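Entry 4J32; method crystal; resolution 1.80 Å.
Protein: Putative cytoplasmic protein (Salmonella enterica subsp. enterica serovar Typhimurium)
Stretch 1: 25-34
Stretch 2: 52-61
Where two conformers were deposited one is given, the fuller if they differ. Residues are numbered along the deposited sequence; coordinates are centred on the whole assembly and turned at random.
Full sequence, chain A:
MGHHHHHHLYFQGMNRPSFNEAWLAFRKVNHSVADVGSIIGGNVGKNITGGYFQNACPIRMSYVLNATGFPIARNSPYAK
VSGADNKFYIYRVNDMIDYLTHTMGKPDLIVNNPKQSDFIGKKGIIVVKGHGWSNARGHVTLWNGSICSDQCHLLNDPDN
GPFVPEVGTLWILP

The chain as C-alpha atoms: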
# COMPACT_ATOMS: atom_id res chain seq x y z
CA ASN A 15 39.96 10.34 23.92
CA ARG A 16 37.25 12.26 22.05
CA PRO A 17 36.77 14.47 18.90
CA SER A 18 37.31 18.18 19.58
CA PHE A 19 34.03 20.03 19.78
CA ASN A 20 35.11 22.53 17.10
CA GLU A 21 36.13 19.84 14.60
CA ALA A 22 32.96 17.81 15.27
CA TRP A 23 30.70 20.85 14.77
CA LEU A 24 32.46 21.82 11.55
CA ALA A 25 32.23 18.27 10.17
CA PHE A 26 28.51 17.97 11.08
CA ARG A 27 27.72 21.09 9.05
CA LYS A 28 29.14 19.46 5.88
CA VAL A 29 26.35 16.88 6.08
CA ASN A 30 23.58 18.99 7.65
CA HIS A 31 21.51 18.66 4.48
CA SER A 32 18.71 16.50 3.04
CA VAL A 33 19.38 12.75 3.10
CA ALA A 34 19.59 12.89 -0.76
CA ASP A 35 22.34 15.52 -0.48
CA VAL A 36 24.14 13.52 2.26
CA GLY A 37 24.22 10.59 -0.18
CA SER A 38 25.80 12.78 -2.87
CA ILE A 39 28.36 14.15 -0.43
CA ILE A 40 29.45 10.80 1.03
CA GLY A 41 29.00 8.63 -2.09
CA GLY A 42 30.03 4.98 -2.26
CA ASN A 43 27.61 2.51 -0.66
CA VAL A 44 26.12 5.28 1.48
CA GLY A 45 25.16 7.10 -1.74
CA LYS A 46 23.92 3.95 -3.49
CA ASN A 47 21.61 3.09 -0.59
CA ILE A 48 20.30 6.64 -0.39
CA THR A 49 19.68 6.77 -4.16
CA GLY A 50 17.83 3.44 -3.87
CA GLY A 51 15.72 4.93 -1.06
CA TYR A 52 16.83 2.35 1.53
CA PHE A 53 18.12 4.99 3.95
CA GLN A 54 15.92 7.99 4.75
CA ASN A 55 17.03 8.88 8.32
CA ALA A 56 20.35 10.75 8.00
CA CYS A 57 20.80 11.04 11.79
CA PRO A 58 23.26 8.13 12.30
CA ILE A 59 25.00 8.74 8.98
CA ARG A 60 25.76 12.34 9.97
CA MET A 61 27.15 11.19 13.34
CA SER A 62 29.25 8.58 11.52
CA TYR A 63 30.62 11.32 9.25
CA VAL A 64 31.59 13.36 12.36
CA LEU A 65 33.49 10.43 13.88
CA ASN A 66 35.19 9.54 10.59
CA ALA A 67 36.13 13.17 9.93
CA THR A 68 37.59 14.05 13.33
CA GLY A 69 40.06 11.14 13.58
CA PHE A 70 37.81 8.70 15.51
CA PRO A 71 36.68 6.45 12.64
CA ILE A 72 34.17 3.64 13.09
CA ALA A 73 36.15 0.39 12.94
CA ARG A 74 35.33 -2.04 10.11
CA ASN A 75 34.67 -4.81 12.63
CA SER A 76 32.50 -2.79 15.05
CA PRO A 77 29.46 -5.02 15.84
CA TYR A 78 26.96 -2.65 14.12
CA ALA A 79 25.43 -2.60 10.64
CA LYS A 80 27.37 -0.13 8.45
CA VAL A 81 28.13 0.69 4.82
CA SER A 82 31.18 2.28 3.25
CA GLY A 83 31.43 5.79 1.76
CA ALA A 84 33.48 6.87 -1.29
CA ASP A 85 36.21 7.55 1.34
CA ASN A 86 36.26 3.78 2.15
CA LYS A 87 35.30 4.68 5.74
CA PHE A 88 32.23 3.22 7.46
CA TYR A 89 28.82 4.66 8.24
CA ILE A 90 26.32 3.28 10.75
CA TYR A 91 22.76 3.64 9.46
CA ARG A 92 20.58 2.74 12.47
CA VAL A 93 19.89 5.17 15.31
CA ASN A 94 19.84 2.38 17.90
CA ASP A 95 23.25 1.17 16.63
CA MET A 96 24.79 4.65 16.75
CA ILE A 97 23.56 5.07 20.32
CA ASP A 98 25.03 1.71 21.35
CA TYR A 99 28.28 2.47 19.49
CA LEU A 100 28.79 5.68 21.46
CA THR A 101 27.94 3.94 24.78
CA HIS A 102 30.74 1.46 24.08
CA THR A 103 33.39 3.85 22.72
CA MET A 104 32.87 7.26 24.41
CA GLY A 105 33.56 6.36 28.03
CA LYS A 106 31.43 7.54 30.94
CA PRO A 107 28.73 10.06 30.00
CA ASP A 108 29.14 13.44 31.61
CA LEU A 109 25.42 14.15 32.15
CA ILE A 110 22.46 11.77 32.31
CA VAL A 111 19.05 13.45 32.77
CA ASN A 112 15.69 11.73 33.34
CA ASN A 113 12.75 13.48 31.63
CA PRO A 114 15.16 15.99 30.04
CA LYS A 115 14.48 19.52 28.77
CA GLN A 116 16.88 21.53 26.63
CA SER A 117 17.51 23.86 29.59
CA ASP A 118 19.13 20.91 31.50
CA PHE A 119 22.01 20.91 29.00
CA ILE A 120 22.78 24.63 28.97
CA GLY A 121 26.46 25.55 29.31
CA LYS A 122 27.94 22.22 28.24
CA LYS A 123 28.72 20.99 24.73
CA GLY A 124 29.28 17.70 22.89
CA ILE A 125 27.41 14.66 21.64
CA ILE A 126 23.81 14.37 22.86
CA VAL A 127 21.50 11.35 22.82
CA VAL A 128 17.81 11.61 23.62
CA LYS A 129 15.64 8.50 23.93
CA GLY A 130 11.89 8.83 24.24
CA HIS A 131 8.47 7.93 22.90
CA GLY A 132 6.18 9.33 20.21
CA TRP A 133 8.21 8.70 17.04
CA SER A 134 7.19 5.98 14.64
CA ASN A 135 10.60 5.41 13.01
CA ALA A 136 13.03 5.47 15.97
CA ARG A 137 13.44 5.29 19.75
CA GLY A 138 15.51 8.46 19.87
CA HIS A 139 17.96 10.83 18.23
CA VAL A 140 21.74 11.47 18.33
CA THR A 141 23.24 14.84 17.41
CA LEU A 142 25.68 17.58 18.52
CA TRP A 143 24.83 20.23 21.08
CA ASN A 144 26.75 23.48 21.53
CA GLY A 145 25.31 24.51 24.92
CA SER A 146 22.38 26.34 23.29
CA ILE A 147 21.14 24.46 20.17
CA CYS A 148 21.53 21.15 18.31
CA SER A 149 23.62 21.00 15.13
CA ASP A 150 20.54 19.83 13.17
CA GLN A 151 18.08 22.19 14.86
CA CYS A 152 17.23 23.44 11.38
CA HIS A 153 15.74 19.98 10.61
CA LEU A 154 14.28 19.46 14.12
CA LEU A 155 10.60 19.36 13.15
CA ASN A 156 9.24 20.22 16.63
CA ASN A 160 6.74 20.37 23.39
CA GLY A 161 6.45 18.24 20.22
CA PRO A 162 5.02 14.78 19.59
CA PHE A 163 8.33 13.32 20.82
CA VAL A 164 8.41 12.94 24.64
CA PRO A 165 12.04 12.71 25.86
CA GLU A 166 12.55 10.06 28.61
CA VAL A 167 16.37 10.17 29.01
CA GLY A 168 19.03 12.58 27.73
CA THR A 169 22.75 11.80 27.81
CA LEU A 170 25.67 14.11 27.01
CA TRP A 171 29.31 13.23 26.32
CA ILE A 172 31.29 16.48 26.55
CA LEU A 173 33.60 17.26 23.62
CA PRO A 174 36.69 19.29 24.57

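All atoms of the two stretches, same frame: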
# COMPACT_ATOMS: atom_id res chain seq x y z
N ALA A 25 32.47 19.44 11.03
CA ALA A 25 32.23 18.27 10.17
C ALA A 25 30.71 18.03 10.02
O ALA A 25 30.21 17.76 8.93
CB ALA A 25 32.90 17.03 10.76
N PHE A 26 29.98 18.16 11.12
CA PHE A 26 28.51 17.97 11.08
C PHE A 26 27.85 18.88 10.05
O PHE A 26 26.97 18.43 9.29
CB PHE A 26 27.89 18.19 12.46
CG PHE A 26 26.44 17.70 12.55
CD1 PHE A 26 26.15 16.45 13.09
CD2 PHE A 26 25.40 18.48 12.03
CE1 PHE A 26 24.81 15.98 13.16
CE2 PHE A 26 24.05 18.02 12.08
CZ PHE A 26 23.78 16.77 12.63
N ARG A 27 28.26 20.14 10.01
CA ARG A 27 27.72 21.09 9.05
C ARG A 27 27.83 20.61 7.60
O ARG A 27 26.91 20.84 6.81
CB ARG A 27 28.39 22.46 9.22
CG ARG A 27 27.80 23.56 8.35
CD ARG A 27 28.53 24.88 8.54
NE ARG A 27 28.34 25.42 9.88
CZ ARG A 27 29.32 25.59 10.77
NH1 ARG A 27 30.58 25.28 10.45
NH2 ARG A 27 29.04 26.13 11.94
N LYS A 28 28.92 19.92 7.27
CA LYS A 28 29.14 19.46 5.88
C LYS A 28 28.04 18.50 5.43
O LYS A 28 27.79 18.37 4.23
CB LYS A 28 30.50 18.76 5.72
CG LYS A 28 31.73 19.54 6.24
CD LYS A 28 31.79 21.01 5.85
CE LYS A 28 32.14 21.23 4.40
NZ LYS A 28 32.37 22.70 4.14
N VAL A 29 27.42 17.84 6.39
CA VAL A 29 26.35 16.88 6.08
C VAL A 29 24.99 17.26 6.67
O VAL A 29 24.09 16.41 6.72
CB VAL A 29 26.76 15.41 6.49
CG1 VAL A 29 27.90 14.91 5.61
CG2 VAL A 29 27.14 15.32 8.00
N ASN A 30 24.84 18.51 7.11
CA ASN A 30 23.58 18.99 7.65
C ASN A 30 22.63 19.41 6.52
O ASN A 30 22.18 20.56 6.41
CB ASN A 30 23.80 20.11 8.70
CG ASN A 30 22.54 20.43 9.47
OD1 ASN A 30 21.74 19.54 9.77
ND2 ASN A 30 22.33 21.72 9.76
N HIS A 31 22.35 18.44 5.65
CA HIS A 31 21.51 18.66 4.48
C HIS A 31 20.51 17.53 4.36
O HIS A 31 20.49 16.64 5.22
CB HIS A 31 22.38 18.72 3.22
CG HIS A 31 23.43 19.78 3.29
ND1 HIS A 31 23.13 21.12 3.14
CD2 HIS A 31 24.75 19.71 3.58
CE1 HIS A 31 24.24 21.83 3.29
NE2 HIS A 31 25.24 20.99 3.56
N SER A 32 19.68 17.58 3.31
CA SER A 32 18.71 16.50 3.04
C SER A 32 19.45 15.17 2.94
O SER A 32 20.62 15.14 2.55
CB SER A 32 17.92 16.77 1.76
OG SER A 32 18.72 16.58 0.58
N VAL A 33 18.77 14.07 3.27
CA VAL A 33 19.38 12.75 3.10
C VAL A 33 19.88 12.52 1.65
O VAL A 33 20.98 11.96 1.47
CB VAL A 33 18.43 11.61 3.61
CG1 VAL A 33 17.16 11.49 2.76
CG2 VAL A 33 19.16 10.28 3.67
N ALA A 34 19.13 12.98 0.64
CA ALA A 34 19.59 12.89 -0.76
C ALA A 34 20.96 13.57 -0.92
O ALA A 34 21.87 13.00 -1.51
CB ALA A 34 18.57 13.48 -1.76
N TYR A 52 16.77 3.25 0.37
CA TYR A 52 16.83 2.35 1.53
C TYR A 52 17.09 3.11 2.82
O TYR A 52 16.63 2.68 3.88
CB TYR A 52 17.94 1.31 1.38
CG TYR A 52 17.75 0.41 0.19
CD1 TYR A 52 17.08 -0.80 0.31
CD2 TYR A 52 18.26 0.77 -1.07
CE1 TYR A 52 16.90 -1.64 -0.79
CE2 TYR A 52 18.08 -0.06 -2.18
CZ TYR A 52 17.40 -1.26 -2.02
OH TYR A 52 17.24 -2.10 -3.11
N PHE A 53 17.87 4.18 2.75
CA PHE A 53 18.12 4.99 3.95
C PHE A 53 17.41 6.31 3.75
O PHE A 53 17.56 6.94 2.70
CB PHE A 53 19.61 5.31 4.12
CG PHE A 53 20.50 4.09 4.23
CD1 PHE A 53 20.00 2.85 4.65
CD2 PHE A 53 21.88 4.22 3.97
CE1 PHE A 53 20.84 1.74 4.78
CE2 PHE A 53 22.73 3.11 4.10
CZ PHE A 53 22.21 1.87 4.49
N GLN A 54 16.63 6.71 4.76
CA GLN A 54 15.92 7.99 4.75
C GLN A 54 16.22 8.83 6.00
O GLN A 54 15.99 10.04 6.00
CB GLN A 54 14.40 7.74 4.65
CG GLN A 54 13.97 7.06 3.34
CD GLN A 54 14.09 8.01 2.14
OE1 GLN A 54 13.17 8.75 1.84
NE2 GLN A 54 15.24 8.01 1.48
N ASN A 55 16.68 8.17 7.07
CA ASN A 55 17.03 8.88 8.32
C ASN A 55 18.54 9.14 8.34
O ASN A 55 19.33 8.22 8.56
CB ASN A 55 16.61 8.09 9.57
CG ASN A 55 16.83 8.90 10.86
OD1 ASN A 55 17.37 10.02 10.82
ND2 ASN A 55 16.38 8.36 11.99
N ALA A 56 18.92 10.39 8.09
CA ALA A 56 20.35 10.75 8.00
C ALA A 56 21.05 10.86 9.35
O ALA A 56 22.30 10.89 9.40
CB ALA A 56 20.53 12.03 7.17
N CYS A 57 20.27 10.87 10.43
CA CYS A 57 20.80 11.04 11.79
C CYS A 57 22.09 10.22 12.06
O CYS A 57 23.14 10.81 12.33
CB CYS A 57 19.70 10.79 12.84
SG CYS A 57 20.39 10.50 14.49
N PRO A 58 22.04 8.86 11.97
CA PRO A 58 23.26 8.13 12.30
C PRO A 58 24.39 8.26 11.28
O PRO A 58 25.57 8.11 11.62
CB PRO A 58 22.79 6.66 12.41
CG PRO A 58 21.58 6.60 11.53
CD PRO A 58 20.91 7.95 11.68
N ILE A 59 24.01 8.56 10.04
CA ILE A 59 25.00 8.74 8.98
C ILE A 59 25.76 10.04 9.22
O ILE A 59 26.98 10.10 9.04
CB ILE A 59 24.33 8.71 7.59
CG1 ILE A 59 23.58 7.37 7.40
CG2 ILE A 59 25.40 8.93 6.45
CD1 ILE A 59 22.68 7.26 6.13
N ARG A 60 25.05 11.09 9.66
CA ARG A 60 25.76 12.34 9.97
C ARG A 60 26.72 12.16 11.15
O ARG A 60 27.85 12.65 11.10
CB ARG A 60 24.81 13.50 10.24
CG ARG A 60 23.82 13.86 9.11
CD ARG A 60 23.02 15.11 9.51
NE ARG A 60 22.03 15.46 8.50
CZ ARG A 60 20.72 15.31 8.66
NH1 ARG A 60 20.21 14.83 9.80
NH2 ARG A 60 19.91 15.63 7.67
N MET A 61 26.29 11.47 12.19
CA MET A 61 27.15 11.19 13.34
C MET A 61 28.36 10.34 12.94
O MET A 61 29.48 10.56 13.40
CB MET A 61 26.34 10.55 14.47
CG MET A 61 25.47 11.55 15.25
SD MET A 61 26.41 12.95 15.92
CE MET A 61 27.57 12.09 17.00

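Stretch 2 meets the other segment first at Phe53, through its backbone rather than its ring: Val33 CG2 lies 3.8 Å from Phe53 O, while the end of the Phe53 side chain leads away. That same carbonyl accepts a hydrogen bond from the side chain of its neighbour, with Gln54 NE2 2.8 Å from Phe53 O and an N-H...O angle of 153°. The Gln54 side chain is folded (chi1 and chi2 both m): its CA-to-CB bond points away from stretch 1, yet its end comes nearer, with Gln54 NE2 4.2 Å from Val33 CG1. Val33 CG1 also lies 3.7 Å from Gln54 O.

Asn55 makes no contact across the interface but shapes the approach to the helix: Asn55 OD1 accepts from Cys57 N at 3.0 Å and 154°, a capping bond. Ala56 then points its CB toward stretch 1, where it packs against Val33 (Ala56 CB to Val33 CG2, 4.1 Å). Ala56 CA and Val33 CA are 5.4 Å apart, and the CA-to-CB bond of each residue points toward the other stretch.

One helical turn on, Arg60 dominates the contact, with 127 Å² covered by stretch 1. Its extended chain (chi2 and chi3 both t) carries the guanidinium to two backbone carbonyls. Arg60 NE donates to Val29 O at 2.9 Å, though bent at 140°; Arg60 NH2 donates to His31 O at 2.7 Å and a straighter 165°. Both oxygens lie near the guanidinium plane, as in-plane N-H donors favour, whereas Asn30 OD1 sits over one face. The aliphatic portion is packed as well: Arg60 CB lies 3.7 Å from Val29 CG2, and Arg60 CD 3.6 Å from Phe26 CZ. Finally, Met61 SD approaches the edge of the Phe26 ring, 4.4 Å from Phe26 CE1, a looser apolar contact.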